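TPR repeat-containing protein YrrB (PDB 2Q7F) is a monomeric TPR protein that could mediate complex formation among RNA sulfuration components, RNA processing components and aminoacyl-tRNA synthetases. Local coordinates at residues Thr92-Ala97 with Leu118-Glu123. Residues are numbered along the deposited sequence; the frame is centred on the assembly and turned at random.
Sequences TAYYGA and LRAGME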
loop_
_atom_site.group_PDB
_atom_site.type_symbol
_atom_site.label_atom_id
_atom_site.label_comp_id
_atom_site.label_asym_id
_atom_site.label_seq_id
_atom_site.Cartn_x
_atom_site.Cartn_y
_atom_site.Cartn_z
ATOM N N THR A 92 -1.777 0.902 17.156
ATOM C CA THR A 92 -0.792 1.834 16.604
ATOM C C THR A 92 0.640 1.290 16.741
ATOM O O THR A 92 1.505 1.604 15.939
ATOM C CB THR A 92 -0.925 3.227 17.252
ATOM O OG1 THR A 92 -0.978 3.087 18.677
ATOM C CG2 THR A 92 -2.203 3.937 16.777
ATOM N N ALA A 93 0.881 0.454 17.745
ATOM C CA ALA A 93 2.172 -0.212 17.877
ATOM C C ALA A 93 2.385 -1.262 16.783
ATOM O O ALA A 93 3.487 -1.366 16.230
ATOM C CB ALA A 93 2.325 -0.822 19.250
ATOM N N TYR A 94 1.338 -2.020 16.451
ATOM C CA TYR A 94 1.404 -2.958 15.325
ATOM C C TYR A 94 1.614 -2.208 14.013
ATOM O O TYR A 94 2.428 -2.623 13.166
ATOM C CB TYR A 94 0.143 -3.819 15.241
ATOM C CG TYR A 94 0.019 -4.816 16.365
ATOM C CD1 TYR A 94 1.054 -5.724 16.628
ATOM C CD2 TYR A 94 -1.136 -4.871 17.157
ATOM C CE1 TYR A 94 0.950 -6.645 17.652
ATOM C CE2 TYR A 94 -1.252 -5.793 18.197
ATOM C CZ TYR A 94 -0.199 -6.676 18.439
ATOM O OH TYR A 94 -0.275 -7.594 19.468
ATOM N N TYR A 95 0.882 -1.103 13.857
ATOM C CA TYR A 95 0.988 -0.265 12.668
ATOM C C TYR A 95 2.369 0.392 12.530
ATOM O O TYR A 95 2.954 0.401 11.445
ATOM C CB TYR A 95 -0.107 0.791 12.668
ATOM C CG TYR A 95 -0.134 1.631 11.415
ATOM C CD1 TYR A 95 -0.560 1.091 10.201
ATOM C CD2 TYR A 95 0.281 2.963 11.430
ATOM C CE1 TYR A 95 -0.591 1.858 9.044
ATOM C CE2 TYR A 95 0.265 3.735 10.270
ATOM C CZ TYR A 95 -0.179 3.176 9.088
ATOM O OH TYR A 95 -0.204 3.922 7.933
ATOM N N GLY A 96 2.878 0.944 13.630
ATOM C CA GLY A 96 4.172 1.599 13.634
ATOM C C GLY A 96 5.266 0.614 13.294
ATOM O O GLY A 96 6.107 0.906 12.455
ATOM N N ALA A 97 5.248 -0.557 13.931
ATOM C CA ALA A 97 6.236 -1.604 13.647
ATOM C C ALA A 97 6.151 -2.076 12.202
ATOM O O ALA A 97 7.169 -2.394 11.594
ATOM C CB ALA A 97 6.065 -2.788 14.594
ATOM N N LEU A 118 -5.093 -4.299 12.178
ATOM C CA LEU A 118 -6.471 -4.488 11.772
ATOM C C LEU A 118 -7.235 -5.377 12.761
ATOM O O LEU A 118 -8.372 -5.064 13.129
ATOM C CB LEU A 118 -6.520 -5.053 10.353
ATOM C CG LEU A 118 -7.829 -5.550 9.731
ATOM C CD1 LEU A 118 -8.951 -4.510 9.778
ATOM C CD2 LEU A 118 -7.577 -5.971 8.303
ATOM N N ARG A 119 -6.612 -6.463 13.211
ATOM C CA ARG A 119 -7.251 -7.324 14.199
ATOM C C ARG A 119 -7.463 -6.623 15.532
ATOM O O ARG A 119 -8.467 -6.870 16.201
ATOM C CB ARG A 119 -6.479 -8.624 14.389
ATOM C CG ARG A 119 -7.211 -9.815 13.810
ATOM C CD ARG A 119 -6.301 -10.781 13.094
ATOM N NE ARG A 119 -5.131 -11.152 13.881
ATOM C CZ ARG A 119 -4.037 -11.706 13.370
ATOM N NH1 ARG A 119 -3.970 -11.967 12.070
ATOM N NH2 ARG A 119 -3.015 -12.005 14.165
ATOM N N ALA A 120 -6.530 -5.742 15.906
ATOM C CA ALA A 120 -6.627 -5.030 17.184
ATOM C C ALA A 120 -7.593 -3.847 17.140
ATOM O O ALA A 120 -7.915 -3.281 18.181
ATOM C CB ALA A 120 -5.249 -4.592 17.686
ATOM N N GLY A 121 -8.053 -3.473 15.945
ATOM C CA GLY A 121 -9.102 -2.464 15.834
ATOM C C GLY A 121 -8.912 -1.375 14.797
ATOM O O GLY A 121 -9.890 -0.783 14.363
ATOM N N MET A 122 -7.671 -1.105 14.396
ATOM C CA MET A 122 -7.403 -0.031 13.437
ATOM C C MET A 122 -8.086 -0.322 12.108
ATOM O O MET A 122 -7.875 -1.383 11.515
ATOM C CB MET A 122 -5.898 0.167 13.235
ATOM C CG MET A 122 -5.505 1.342 12.340
ATOM S SD MET A 122 -3.701 1.547 12.302
ATOM C CE MET A 122 -3.523 2.803 11.048
ATOM N N GLU A 123 -8.924 0.614 11.665
ATOM C CA GLU A 123 -9.614 0.517 10.383
ATOM C C GLU A 123 -9.640 1.882 9.707
ATOM O O GLU A 123 -10.465 2.735 10.050
ATOM C CB GLU A 123 -11.046 0.010 10.576
ATOM C CG GLU A 123 -11.165 -1.448 10.985
ATOM C CD GLU A 123 -12.581 -1.834 11.386
ATOM O OE1 GLU A 123 -13.532 -1.518 10.637
ATOM O OE2 GLU A 123 -12.744 -2.461 12.455
#
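Met-122 lays its terminal methyl on the ring of Tyr-95, and this pair makes up most of the meeting between 92-97 and 118-123. CE of Met-122 sits 3.5 Å from the centre of the Tyr-95 ring and only 10° off its normal, a CH-pi contact squarely over one face. The sulfur is part of the same grip: SD of Met-122 lies 4.2 Å from the Tyr-95 ring centre, set obliquely toward the CB end of the tyrosine, which makes this a Met-aromatic contact as well. Met-122 reaches that far with its CG anti to the backbone N (chi1 -175°) and the rest of the chain extended to the methyl. An alanine at Tyr-95 would take away the flat face under the thioether and would probably set the end of Met-122 free to turn. The second apolar touch is slighter. CB of Ala-120 comes edge-on to the Tyr-94 ring, 4.2 Å from its CD2. That ring also packs on Met-113 and Ala-117 of helix 107-120, while its OH is hydrogen-bonded to Ser-88 O. No hydrogen bond joins the two segments themselves. Between Ala-120 and Met-122 the chain leaves its helix through a Schellman motif, in which Gly-121 takes a positive phi of 135°; with these backbone angles a CB would collide with the carbonyl O of Ala-120. The whole is the antiparallel helix A/helix B hairpin of a TPR unit, here TPR 3: the start of helix 91-103 lies against the C-terminal end of its mate, helix 107-120, and the turn that follows.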